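Local coordinates for protein diguanylate cyclase (Marinobacter aquaeolei VT8, PDB 3IGN) that probably makes the second messenger c-di-GMP from two GTP molecules through its GGDEF domain, the part of the protein present here, at residues Arg74-Gln79 with Cys107-Glu112; Ala113-Thr118 with Gly162-Val167; Arg67-Val72 with Glu89-Ile94; Asp11-Leu16 with Ala61-Ile66. All blocks are in the same frame, centred on the assembly; numbering follows the deposited sequence.

Contact 1 (Arg74-Gln79 with Cys107-Glu112); sequences RNNIRQ and CERIRE. With C2E (9,9'-[(2R,3R,3aS,5S,7aR,9R,10R,10aS,12S,14aR)-3,5,10,12-tetrahydroxy-5,12-dioxidooctahydro-2H,7H-difuro[3,2-d:3',2'-j][1,3,7,9,2,8]tetraoxadiphosphacyclododecine-2,9-diyl]bis(2-amino-1,9-dihydro-6H-purin-6-one)), chain C.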
# COMPACT_ATOMS: atom_id res chain seq x y z
N ARG A 74 2.69 -5.99 -6.96
CA ARG A 74 3.97 -6.32 -7.56
C ARG A 74 3.93 -6.25 -9.08
O ARG A 74 4.87 -5.75 -9.71
CB ARG A 74 4.42 -7.72 -7.12
CG ARG A 74 5.70 -8.21 -7.78
CD ARG A 74 6.06 -9.62 -7.35
NE ARG A 74 6.38 -9.70 -5.93
CZ ARG A 74 5.61 -10.30 -5.02
NH1 ARG A 74 4.48 -10.88 -5.38
NH2 ARG A 74 5.99 -10.31 -3.75
N ASN A 75 2.84 -6.72 -9.68
CA ASN A 75 2.72 -6.73 -11.13
C ASN A 75 2.16 -5.44 -11.72
O ASN A 75 2.01 -5.33 -12.93
CB ASN A 75 1.86 -7.92 -11.57
CG ASN A 75 2.47 -9.24 -11.17
OD1 ASN A 75 3.62 -9.53 -11.48
ND2 ASN A 75 1.70 -10.07 -10.47
N ASN A 76 1.88 -4.46 -10.87
CA ASN A 76 1.33 -3.19 -11.34
C ASN A 76 2.20 -1.97 -11.07
O ASN A 76 1.84 -0.86 -11.48
CB ASN A 76 -0.06 -2.97 -10.73
CG ASN A 76 -1.17 -3.50 -11.60
OD1 ASN A 76 -1.62 -2.83 -12.53
ND2 ASN A 76 -1.63 -4.72 -11.31
N ILE A 77 3.32 -2.14 -10.38
CA ILE A 77 4.18 -1.01 -10.08
C ILE A 77 5.54 -1.13 -10.77
O ILE A 77 5.94 -2.21 -11.18
CB ILE A 77 4.42 -0.86 -8.56
CG1 ILE A 77 5.25 -2.02 -8.03
CG2 ILE A 77 3.08 -0.78 -7.83
CD1 ILE A 77 5.58 -1.93 -6.55
N ARG A 78 6.23 -0.00 -10.88
CA ARG A 78 7.55 0.04 -11.52
C ARG A 78 8.59 -0.58 -10.61
O ARG A 78 8.44 -0.57 -9.39
CB ARG A 78 7.93 1.49 -11.82
CG ARG A 78 6.94 2.19 -12.73
CD ARG A 78 7.21 3.67 -12.90
NE ARG A 78 6.32 4.21 -13.93
CZ ARG A 78 6.32 5.47 -14.35
NH1 ARG A 78 7.15 6.36 -13.82
NH2 ARG A 78 5.47 5.84 -15.30
N GLN A 79 9.65 -1.12 -11.20
CA GLN A 79 10.69 -1.73 -10.39
C GLN A 79 11.36 -0.65 -9.54
O GLN A 79 11.95 -0.95 -8.51
CB GLN A 79 11.71 -2.43 -11.29
CG GLN A 79 12.32 -1.56 -12.38
CD GLN A 79 13.17 -2.38 -13.34
OE1 GLN A 79 13.96 -3.22 -12.92
NE2 GLN A 79 13.01 -2.12 -14.63
N CYS A 107 -2.29 4.21 -8.23
CA CYS A 107 -3.19 3.73 -7.19
C CYS A 107 -4.53 3.29 -7.76
O CYS A 107 -5.04 2.22 -7.42
CB CYS A 107 -3.37 4.81 -6.12
SG CYS A 107 -1.92 4.97 -5.02
N GLU A 108 -5.10 4.09 -8.65
CA GLU A 108 -6.38 3.75 -9.28
C GLU A 108 -6.25 2.46 -10.08
O GLU A 108 -7.15 1.62 -10.05
CB GLU A 108 -6.84 4.89 -10.18
CG GLU A 108 -8.07 4.58 -11.03
CD GLU A 108 -9.32 4.33 -10.19
OE1 GLU A 108 -9.27 4.51 -8.95
OE2 GLU A 108 -10.35 3.95 -10.79
N ARG A 109 -5.14 2.31 -10.80
CA ARG A 109 -4.93 1.12 -11.61
C ARG A 109 -4.92 -0.10 -10.69
O ARG A 109 -5.49 -1.13 -11.02
CB ARG A 109 -3.60 1.22 -12.37
CG ARG A 109 -3.46 0.18 -13.48
CD ARG A 109 -2.27 0.48 -14.39
NE ARG A 109 -0.99 0.35 -13.69
CZ ARG A 109 -0.16 1.36 -13.48
NH1 ARG A 109 -0.46 2.58 -13.91
NH2 ARG A 109 0.98 1.16 -12.83
N ILE A 110 -4.30 0.03 -9.52
CA ILE A 110 -4.28 -1.08 -8.57
C ILE A 110 -5.68 -1.28 -7.98
O ILE A 110 -6.16 -2.42 -7.89
CB ILE A 110 -3.27 -0.84 -7.42
CG1 ILE A 110 -1.83 -1.06 -7.91
CG2 ILE A 110 -3.56 -1.79 -6.27
CD1 ILE A 110 -0.77 -0.83 -6.84
N ARG A 111 -6.33 -0.19 -7.59
CA ARG A 111 -7.68 -0.29 -7.02
C ARG A 111 -8.60 -1.04 -7.97
O ARG A 111 -9.31 -1.95 -7.57
CB ARG A 111 -8.29 1.09 -6.78
CG ARG A 111 -9.59 1.07 -5.96
CD ARG A 111 -10.39 2.35 -6.15
NE ARG A 111 -10.77 2.53 -7.55
CZ ARG A 111 -11.65 1.76 -8.18
NH1 ARG A 111 -12.26 0.78 -7.54
NH2 ARG A 111 -11.90 1.96 -9.47
N GLU A 112 -8.59 -0.64 -9.24
CA GLU A 112 -9.44 -1.26 -10.24
C GLU A 112 -9.09 -2.73 -10.46
O GLU A 112 -9.97 -3.57 -10.61
CB GLU A 112 -9.35 -0.50 -11.56
CG GLU A 112 -10.54 -0.72 -12.48
CD GLU A 112 -10.49 0.17 -13.72
OE1 GLU A 112 -10.01 1.32 -13.60
OE2 GLU A 112 -10.94 -0.28 -14.79
P1 C2E C . 8.95 -1.62 -15.01
O2P C2E C . 8.94 -0.01 -14.94
O1P C2E C . 9.60 -2.19 -13.83
O5' C2E C . 7.47 -2.21 -15.10
C5' C2E C . 6.38 -1.65 -14.48
C4' C2E C . 5.12 -2.50 -14.71
O4' C2E C . 4.09 -1.78 -14.03
C3' C2E C . 4.76 -2.57 -16.21
O3' C2E C . 4.69 -3.86 -16.83
C2' C2E C . 3.49 -1.75 -16.36
O2' C2E C . 2.43 -2.47 -17.00
C1' C2E C . 3.14 -1.22 -14.97
N9 C2E C . 3.38 0.23 -15.16
C8 C2E C . 4.49 0.94 -14.78
N7 C2E C . 4.39 2.17 -15.11
C5 C2E C . 3.21 2.36 -15.73
C6 C2E C . 2.58 3.48 -16.31
O6 C2E C . 3.12 4.56 -16.31
N1 C2E C . 1.34 3.31 -16.88
C2 C2E C . 0.73 2.08 -16.89
N2 C2E C . -0.51 1.94 -17.47
N3 C2E C . 1.32 1.01 -16.35
C4 C2E C . 2.54 1.11 -15.77
P11 C2E C . 5.24 -3.76 -18.34
O21 C2E C . 4.45 -2.67 -19.22
O11 C2E C . 5.15 -5.08 -19.01
O5A C2E C . 6.75 -3.33 -18.16
C5A C2E C . 7.54 -2.99 -19.22
C4A C2E C . 8.94 -2.66 -18.74
O4A C2E C . 9.60 -2.13 -19.88
C3A C2E C . 8.98 -1.63 -17.59
O3A C2E C . 9.64 -2.07 -16.40
C2A C2E C . 9.61 -0.41 -18.19
O2A C2E C . 10.79 -0.04 -17.48
C1A C2E C . 9.90 -0.72 -19.66
N91 C2E C . 8.90 0.18 -20.30
C81 C2E C . 7.73 -0.18 -20.94
N71 C2E C . 7.10 0.87 -21.37
C51 C2E C . 7.80 1.97 -21.04
C61 C2E C . 7.61 3.36 -21.25
O61 C2E C . 6.62 3.77 -21.83
N11 C2E C . 8.56 4.23 -20.78
C21 C2E C . 9.67 3.77 -20.12
N21 C2E C . 10.60 4.66 -19.66
N31 C2E C . 9.86 2.47 -19.92
C41 C2E C . 8.97 1.55 -20.37
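At the c-di-GMP pocket of this GGDEF domain, Asn76 in the loop after helix 59-74 meets Arg109 on helix 100-115; the following Arg78 and Asp81 spell the RxxD signature of the family's inhibitory I-site. NH2 of Arg109 gives a short bond to Asn76 O (2.6 Å), in the guanidinium plane and almost in line with the C=O (167°). Arg109 NE reaches Asn76 OD1 only weakly, at 3.4 Å, amide and guanidinium lying nearly coplanar, 23° apart. Asn76 ND2 turns back to Val72 O, which fixes that amide. The apolar part is Asn76 CB against Ile110 CG1 at 3.8 Å, with Ile77 CG2 on Ile110 CD1. One guanine of the ligand lies flat against Arg109, its N3 3.2 Å above the guanidinium centre, while Arg109 NH2 also bonds O6 of a second c-di-GMP. Arg78, extended from CG to NE, reads the Hoogsteen edge: NE to ligand N7 at 3.0 Å, nearly straight (175°), and NH2 to ligand O6 at 2.9 Å. Gln79 N holds phosphate oxygen O1P at 2.8 Å. A guanine offering two acceptors to one arginine and its face to another suits a site that probably senses product.

Contact 2 (Ala113-Thr118 with Gly162-Val167); sequences AIEKST and GRNKVV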
# COMPACT_ATOMS: atom_id res chain seq x y z
N ALA A 113 -7.79 -3.03 -10.50
CA ALA A 113 -7.36 -4.40 -10.71
C ALA A 113 -7.85 -5.29 -9.57
O ALA A 113 -8.20 -6.45 -9.77
CB ALA A 113 -5.84 -4.46 -10.81
N ILE A 114 -7.88 -4.73 -8.36
CA ILE A 114 -8.34 -5.48 -7.21
C ILE A 114 -9.86 -5.61 -7.25
O ILE A 114 -10.41 -6.68 -6.96
CB ILE A 114 -7.91 -4.79 -5.89
CG1 ILE A 114 -6.38 -4.80 -5.79
CG2 ILE A 114 -8.59 -5.46 -4.70
CD1 ILE A 114 -5.83 -5.21 -4.44
N GLU A 115 -10.53 -4.53 -7.62
CA GLU A 115 -11.99 -4.52 -7.69
C GLU A 115 -12.50 -5.55 -8.71
O GLU A 115 -13.53 -6.19 -8.48
CB GLU A 115 -12.48 -3.11 -8.08
CG GLU A 115 -13.98 -2.90 -7.99
CD GLU A 115 -14.39 -1.50 -8.42
OE1 GLU A 115 -13.89 -1.03 -9.47
OE2 GLU A 115 -15.21 -0.86 -7.73
N LYS A 116 -11.78 -5.70 -9.82
CA LYS A 116 -12.16 -6.65 -10.86
C LYS A 116 -11.69 -8.07 -10.58
O LYS A 116 -11.97 -9.00 -11.35
CB LYS A 116 -11.62 -6.19 -12.20
N SER A 117 -10.99 -8.25 -9.47
CA SER A 117 -10.46 -9.56 -9.10
C SER A 117 -11.45 -10.51 -8.49
O SER A 117 -12.50 -10.13 -7.98
CB SER A 117 -9.30 -9.40 -8.12
OG SER A 117 -8.15 -8.85 -8.73
N THR A 118 -11.10 -11.78 -8.56
CA THR A 118 -11.91 -12.83 -7.96
C THR A 118 -10.92 -13.80 -7.39
O THR A 118 -10.19 -14.46 -8.11
CB THR A 118 -12.78 -13.57 -8.96
OG1 THR A 118 -13.80 -12.70 -9.45
CG2 THR A 118 -13.41 -14.77 -8.28
N GLY A 162 -16.21 5.98 2.37
CA GLY A 162 -16.90 5.06 1.48
C GLY A 162 -16.14 3.82 1.07
O GLY A 162 -16.73 2.86 0.58
N ARG A 163 -14.82 3.82 1.27
CA ARG A 163 -13.97 2.68 0.90
C ARG A 163 -13.88 2.49 -0.61
O ARG A 163 -14.50 3.23 -1.37
CB ARG A 163 -14.48 1.41 1.57
CG ARG A 163 -14.18 1.36 3.07
CD ARG A 163 -14.82 0.15 3.73
NE ARG A 163 -14.16 -0.19 4.99
CZ ARG A 163 -14.63 0.07 6.20
NH1 ARG A 163 -15.79 0.69 6.35
NH2 ARG A 163 -13.93 -0.28 7.27
N ASN A 164 -13.10 1.50 -1.04
CA ASN A 164 -12.89 1.23 -2.47
C ASN A 164 -12.61 2.53 -3.19
O ASN A 164 -13.22 2.85 -4.22
CB ASN A 164 -14.12 0.53 -3.08
CG ASN A 164 -13.88 0.10 -4.51
OD1 ASN A 164 -12.75 -0.17 -4.92
ND2 ASN A 164 -14.96 0.02 -5.29
N LYS A 165 -11.66 3.28 -2.65
CA LYS A 165 -11.31 4.58 -3.20
C LYS A 165 -9.91 5.01 -2.82
O LYS A 165 -9.28 4.44 -1.93
CB LYS A 165 -12.29 5.62 -2.67
CG LYS A 165 -12.47 5.50 -1.15
CD LYS A 165 -13.11 6.74 -0.54
CE LYS A 165 -14.22 7.27 -1.41
NZ LYS A 165 -14.22 8.76 -1.34
N VAL A 166 -9.43 6.04 -3.52
CA VAL A 166 -8.11 6.60 -3.29
C VAL A 166 -8.29 8.03 -2.80
O VAL A 166 -9.02 8.81 -3.41
CB VAL A 166 -7.30 6.70 -4.60
CG1 VAL A 166 -5.86 7.11 -4.29
CG2 VAL A 166 -7.36 5.43 -5.36
N VAL A 167 -7.61 8.38 -1.71
CA VAL A 167 -7.69 9.74 -1.19
C VAL A 167 -6.30 10.34 -1.13
O VAL A 167 -5.36 9.69 -0.68
CB VAL A 167 -8.31 9.78 0.23
CG1 VAL A 167 -8.05 11.16 0.86
CG2 VAL A 167 -9.81 9.53 0.15
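Asn164 and Glu115 are the two residues that touch here, tying the C-terminal end of helix 100-115 to the loop that leads into strand 166-168, an outermost strand of the central GGDEF-domain sheet. The link is one short hydrogen bond: ND2 of Asn164 donates to OE2 of Glu115 over 2.6 Å, with an N-H...O angle of 162°. Glu115 OE2 lies in the Asn164 amide plane, while the donor ND2 comes to OE2 from above the carboxylate, 45° out of its plane; the two flat groups stand 71° apart. Glu115 gets there with CG anti to its backbone N and an extended chain, which carries the carboxylate out to the Asn164 amide.

The next shell belongs to Arg111, one turn back on the same helix. Its NH1 makes a salt bridge to the other carboxylate oxygen, Glu115 OE1, and a hydrogen bond to Asn164 OD1, so both polar atoms of the amide are used and a single nitrogen serves both partners. On the backbone side, Asn164 N is held by Asp48 OD2. Further back, Gly162 closes helix 144-160 in a Schellman motif; at its backbone angles a CB would collide with the preceding carbonyl oxygen. Arg163 and Asn164 follow with positive phi as the chain swings round into the strand.

Past Glu115 the helix unwinds. Ser117 N bonds Ile114 O at 3.0 Å, and Ser117 OG, which also pairs with His68 NE2, donates to Ala113 O at 2.6 Å.

Contact 3 (Arg67-Val72 with Glu89-Ile94); sequences RHTADV and EEFGII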
# COMPACT_ATOMS: atom_id res chain seq x y z
N ARG A 67 -2.17 -12.44 -0.45
CA ARG A 67 -1.21 -12.79 -1.49
C ARG A 67 -1.61 -12.23 -2.84
O ARG A 67 -0.76 -11.77 -3.60
CB ARG A 67 -1.06 -14.31 -1.59
CG ARG A 67 -0.01 -14.89 -0.66
CD ARG A 67 0.23 -16.36 -0.94
NE ARG A 67 -0.91 -17.19 -0.55
CZ ARG A 67 -0.86 -18.12 0.39
NH1 ARG A 67 0.27 -18.34 1.05
NH2 ARG A 67 -1.95 -18.81 0.69
N HIS A 68 -2.90 -12.26 -3.15
CA HIS A 68 -3.36 -11.73 -4.43
C HIS A 68 -3.14 -10.23 -4.48
O HIS A 68 -2.75 -9.69 -5.51
CB HIS A 68 -4.85 -12.03 -4.63
CG HIS A 68 -5.37 -11.56 -5.95
ND1 HIS A 68 -4.93 -12.08 -7.15
CD2 HIS A 68 -6.28 -10.60 -6.27
CE1 HIS A 68 -5.54 -11.46 -8.15
NE2 HIS A 68 -6.37 -10.56 -7.64
N THR A 69 -3.40 -9.56 -3.36
CA THR A 69 -3.22 -8.11 -3.29
C THR A 69 -1.76 -7.76 -3.55
O THR A 69 -1.45 -6.82 -4.30
CB THR A 69 -3.62 -7.58 -1.90
OG1 THR A 69 -4.99 -7.91 -1.64
CG2 THR A 69 -3.46 -6.06 -1.84
N ALA A 70 -0.86 -8.52 -2.94
CA ALA A 70 0.57 -8.30 -3.13
C ALA A 70 0.95 -8.57 -4.58
O ALA A 70 1.76 -7.85 -5.16
CB ALA A 70 1.37 -9.21 -2.20
N ASP A 71 0.36 -9.61 -5.16
CA ASP A 71 0.65 -9.95 -6.55
C ASP A 71 0.17 -8.85 -7.48
O ASP A 71 0.88 -8.48 -8.42
CB ASP A 71 0.02 -11.29 -6.93
CG ASP A 71 0.68 -12.46 -6.24
OD1 ASP A 71 1.86 -12.34 -5.85
OD2 ASP A 71 0.02 -13.51 -6.09
N VAL A 72 -1.02 -8.33 -7.23
CA VAL A 72 -1.56 -7.26 -8.06
C VAL A 72 -0.63 -6.06 -7.96
O VAL A 72 -0.33 -5.40 -8.96
CB VAL A 72 -2.97 -6.85 -7.59
CG1 VAL A 72 -3.40 -5.58 -8.31
CG2 VAL A 72 -3.97 -7.97 -7.88
N GLU A 89 -3.03 -6.53 7.12
CA GLU A 89 -3.64 -6.35 5.82
C GLU A 89 -3.30 -4.97 5.26
O GLU A 89 -3.98 -4.48 4.37
CB GLU A 89 -5.16 -6.50 5.90
CG GLU A 89 -5.90 -5.28 6.40
CD GLU A 89 -6.14 -5.31 7.88
OE1 GLU A 89 -5.36 -5.96 8.59
OE2 GLU A 89 -7.10 -4.67 8.33
N GLU A 90 -2.24 -4.37 5.78
CA GLU A 90 -1.78 -3.05 5.35
C GLU A 90 -0.52 -3.12 4.48
O GLU A 90 0.41 -3.85 4.78
CB GLU A 90 -1.46 -2.15 6.55
CG GLU A 90 -2.61 -1.81 7.47
CD GLU A 90 -2.41 -0.47 8.14
OE1 GLU A 90 -1.24 -0.10 8.38
OE2 GLU A 90 -3.41 0.22 8.42
N PHE A 91 -0.51 -2.32 3.41
CA PHE A 91 0.62 -2.28 2.49
C PHE A 91 1.07 -0.84 2.28
O PHE A 91 0.30 0.09 2.49
CB PHE A 91 0.23 -2.87 1.13
CG PHE A 91 -0.24 -4.29 1.19
CD1 PHE A 91 0.60 -5.33 0.82
CD2 PHE A 91 -1.54 -4.59 1.60
CE1 PHE A 91 0.16 -6.66 0.85
CE2 PHE A 91 -1.99 -5.91 1.63
CZ PHE A 91 -1.14 -6.94 1.25
N GLY A 92 2.31 -0.66 1.85
CA GLY A 92 2.80 0.67 1.59
C GLY A 92 3.61 0.65 0.30
O GLY A 92 4.15 -0.39 -0.06
N ILE A 93 3.67 1.77 -0.40
CA ILE A 93 4.46 1.85 -1.62
C ILE A 93 5.17 3.20 -1.65
O ILE A 93 4.55 4.23 -1.34
CB ILE A 93 3.60 1.78 -2.91
CG1 ILE A 93 2.51 0.73 -2.79
CG2 ILE A 93 4.49 1.43 -4.09
CD1 ILE A 93 1.53 0.77 -3.96
N ILE A 94 6.45 3.19 -2.01
CA ILE A 94 7.21 4.43 -2.13
C ILE A 94 7.20 4.70 -3.63
O ILE A 94 7.51 3.81 -4.42
CB ILE A 94 8.67 4.27 -1.67
CG1 ILE A 94 8.72 3.88 -0.20
CG2 ILE A 94 9.44 5.59 -1.89
CD1 ILE A 94 10.12 3.52 0.31
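Phe91 meets Thr69 and Ala70 where helix 59-74 packs on the central sheet of the GGDEF domain. It is the closing residue of the signature itself, GGEEF in this protein, and its ring enters the core just as strand 90-96 begins.

From the strand, the bond to CB points toward the helix, and the first torsion (chi1 -59°) puts CG anti to the carbonyl carbon, carrying the ring onward to the helix surface. The far half of the ring does the touching. CE2 is 3.8 Å from Thr69 CG2, the nearest approach of the two segments. At the tip, CZ lies 4.1 Å from Thr69 CB. CE1, on the other branch, meets Ala70 CB at 4.2 Å in a plain apolar contact. With an alanine here, the Thr69 methyl and Ala70 would probably lose their aromatic partner and a gap would open between helix and sheet.

Around Phe91, Leu16 and Ile47 add further apolar contacts, and the ring of Phe45 on strand 40-47 meets it with the planes about 15° apart. On the helix side, the rotation of Thr69 that sends OG1 to Val65 O, one turn earlier, and to Tyr128 OH also sets CG2 anti to the backbone N, over the ring. The contact made there is CH-pi: Thr69 CG2 sits above the face of Phe91, 4.2 Å from the ring centroid and 26° off the normal.

Contact 4 (Asp11-Leu16 with Ala61-Ile66); sequences DRLTGL and AGDEVI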
# COMPACT_ATOMS: atom_id res chain seq x y z
N ASP A 11 8.91 -10.23 3.48
CA ASP A 11 7.77 -10.83 4.16
C ASP A 11 7.53 -12.18 3.49
O ASP A 11 7.45 -12.26 2.27
CB ASP A 11 6.52 -9.95 4.00
CG ASP A 11 5.26 -10.63 4.50
OD1 ASP A 11 5.20 -10.98 5.69
OD2 ASP A 11 4.32 -10.80 3.69
N ARG A 12 7.43 -13.23 4.30
CA ARG A 12 7.24 -14.58 3.78
C ARG A 12 6.00 -14.78 2.90
O ARG A 12 6.11 -15.21 1.75
CB ARG A 12 7.19 -15.58 4.93
CG ARG A 12 8.48 -15.71 5.72
CD ARG A 12 8.31 -16.74 6.82
NE ARG A 12 7.21 -16.39 7.72
CZ ARG A 12 7.34 -15.71 8.85
NH1 ARG A 12 8.54 -15.31 9.25
NH2 ARG A 12 6.28 -15.42 9.58
N LEU A 13 4.83 -14.48 3.45
CA LEU A 13 3.56 -14.66 2.74
C LEU A 13 3.40 -13.94 1.41
O LEU A 13 2.89 -14.51 0.44
CB LEU A 13 2.39 -14.26 3.65
CG LEU A 13 0.99 -14.23 3.02
CD1 LEU A 13 0.58 -15.64 2.62
CD2 LEU A 13 -0.01 -13.65 4.01
N THR A 14 3.83 -12.68 1.35
CA THR A 14 3.68 -11.89 0.14
C THR A 14 4.91 -11.74 -0.76
O THR A 14 4.78 -11.52 -1.96
CB THR A 14 3.21 -10.47 0.49
OG1 THR A 14 4.24 -9.80 1.22
CG2 THR A 14 1.95 -10.53 1.34
N GLY A 15 6.10 -11.87 -0.18
CA GLY A 15 7.31 -11.72 -0.98
C GLY A 15 7.76 -10.27 -1.06
O GLY A 15 8.83 -9.97 -1.59
N LEU A 16 6.93 -9.37 -0.54
CA LEU A 16 7.24 -7.94 -0.55
C LEU A 16 8.24 -7.65 0.56
O LEU A 16 8.56 -8.53 1.36
CB LEU A 16 5.97 -7.13 -0.29
CG LEU A 16 4.78 -7.36 -1.22
CD1 LEU A 16 3.60 -6.54 -0.73
CD2 LEU A 16 5.15 -6.98 -2.64
N ALA A 61 -8.45 -18.32 3.42
CA ALA A 61 -9.02 -17.50 2.37
C ALA A 61 -8.40 -16.11 2.49
O ALA A 61 -8.00 -15.51 1.50
CB ALA A 61 -10.53 -17.42 2.51
N GLY A 62 -8.32 -15.62 3.73
CA GLY A 62 -7.75 -14.31 3.98
C GLY A 62 -6.32 -14.19 3.48
O GLY A 62 -5.94 -13.17 2.92
N ASP A 63 -5.53 -15.24 3.68
CA ASP A 63 -4.14 -15.23 3.22
C ASP A 63 -4.10 -15.14 1.70
O ASP A 63 -3.25 -14.44 1.14
CB ASP A 63 -3.42 -16.49 3.69
CG ASP A 63 -3.11 -16.46 5.17
OD1 ASP A 63 -3.60 -15.54 5.86
OD2 ASP A 63 -2.39 -17.36 5.65
N GLU A 64 -5.00 -15.84 1.04
CA GLU A 64 -5.05 -15.80 -0.42
C GLU A 64 -5.38 -14.40 -0.89
O GLU A 64 -4.88 -13.94 -1.91
CB GLU A 64 -6.08 -16.80 -0.96
CG GLU A 64 -5.50 -18.17 -1.19
CD GLU A 64 -4.30 -18.12 -2.11
OE1 GLU A 64 -4.49 -17.89 -3.32
OE2 GLU A 64 -3.16 -18.30 -1.62
N VAL A 65 -6.23 -13.71 -0.13
CA VAL A 65 -6.61 -12.35 -0.48
C VAL A 65 -5.39 -11.45 -0.33
O VAL A 65 -5.15 -10.57 -1.15
CB VAL A 65 -7.76 -11.84 0.42
CG1 VAL A 65 -8.05 -10.38 0.13
CG2 VAL A 65 -9.01 -12.67 0.17
N ILE A 66 -4.61 -11.68 0.73
CA ILE A 66 -3.40 -10.90 0.97
C ILE A 66 -2.38 -11.16 -0.13
O ILE A 66 -1.80 -10.23 -0.69
CB ILE A 66 -2.76 -11.24 2.33
CG1 ILE A 66 -3.59 -10.63 3.46
CG2 ILE A 66 -1.34 -10.73 2.39
CD1 ILE A 66 -3.18 -11.09 4.84
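The DxLTGL turn ahead of strand 17-18 rests on helix 59-74 through Leu13 and Thr14, whose methyls converge on one branch of Ile66. CG2 of Ile66 takes Leu13 CD2 at 3.6 Å and Thr14 CG2 at 3.5 Å, the latter tighter than usual van der Waals contact. Leu13 lies across Ile66 at about a right angle; its other methyl, CD1, reaches Asp63 CB at 4.2 Å. The turn opens the sequence DRLTGLLNR, the DxLTGLxNR segment familiar near the start of GGDEF domains, and an Asx motif shapes it: Asp11 OD2 accepts from Thr14 N (3.0 Å), which comes in above the carboxylate plane, and from Thr14 OG1 (2.7 Å) through its anti lone pair. Thr14 has OG1 between its backbone N and carbonyl carbon (chi1 66°), where it can face the aspartate while CG2 faces the helix. That oxygen also accepts from Leu16 N at 3.2 Å, an ST turn. A valine in its place would probably leave Leu16 N without this acceptor and take one of two donors from Asp11 OD2. Asp11 OD1 makes a salt bridge to Arg85, and Asp11 N closes the turn onto Leu16 O at 2.7 Å.

How the contacts relate
Helix 59-74 runs through the set: contact 4 uses its first half and contact 3 its second, their centres about 8 Å apart, and the loop beyond its end enters contact 1. Leu16 CD1 bridges contacts 4 and 3, 3.6 Å from Phe91 CD1. Helix 100-115 joins contacts 1 and 2, where Arg111 NH1 lies 2.8 Å from Asn164 OD1. Ile114 CD1 packs 3.6 Å from Thr69 CG2, joining contacts 2 and 3. Only contact 1 touches c-di-GMP; its Ile110 CD1 packs 4.0 Å from Ile93 CD1 of contact 3, beside the strand that begins with the end of GGEEF, the family's active-site motif. Arg74 NH2, in contact 1, reaches Thr14 O of contact 4 at 2.5 Å.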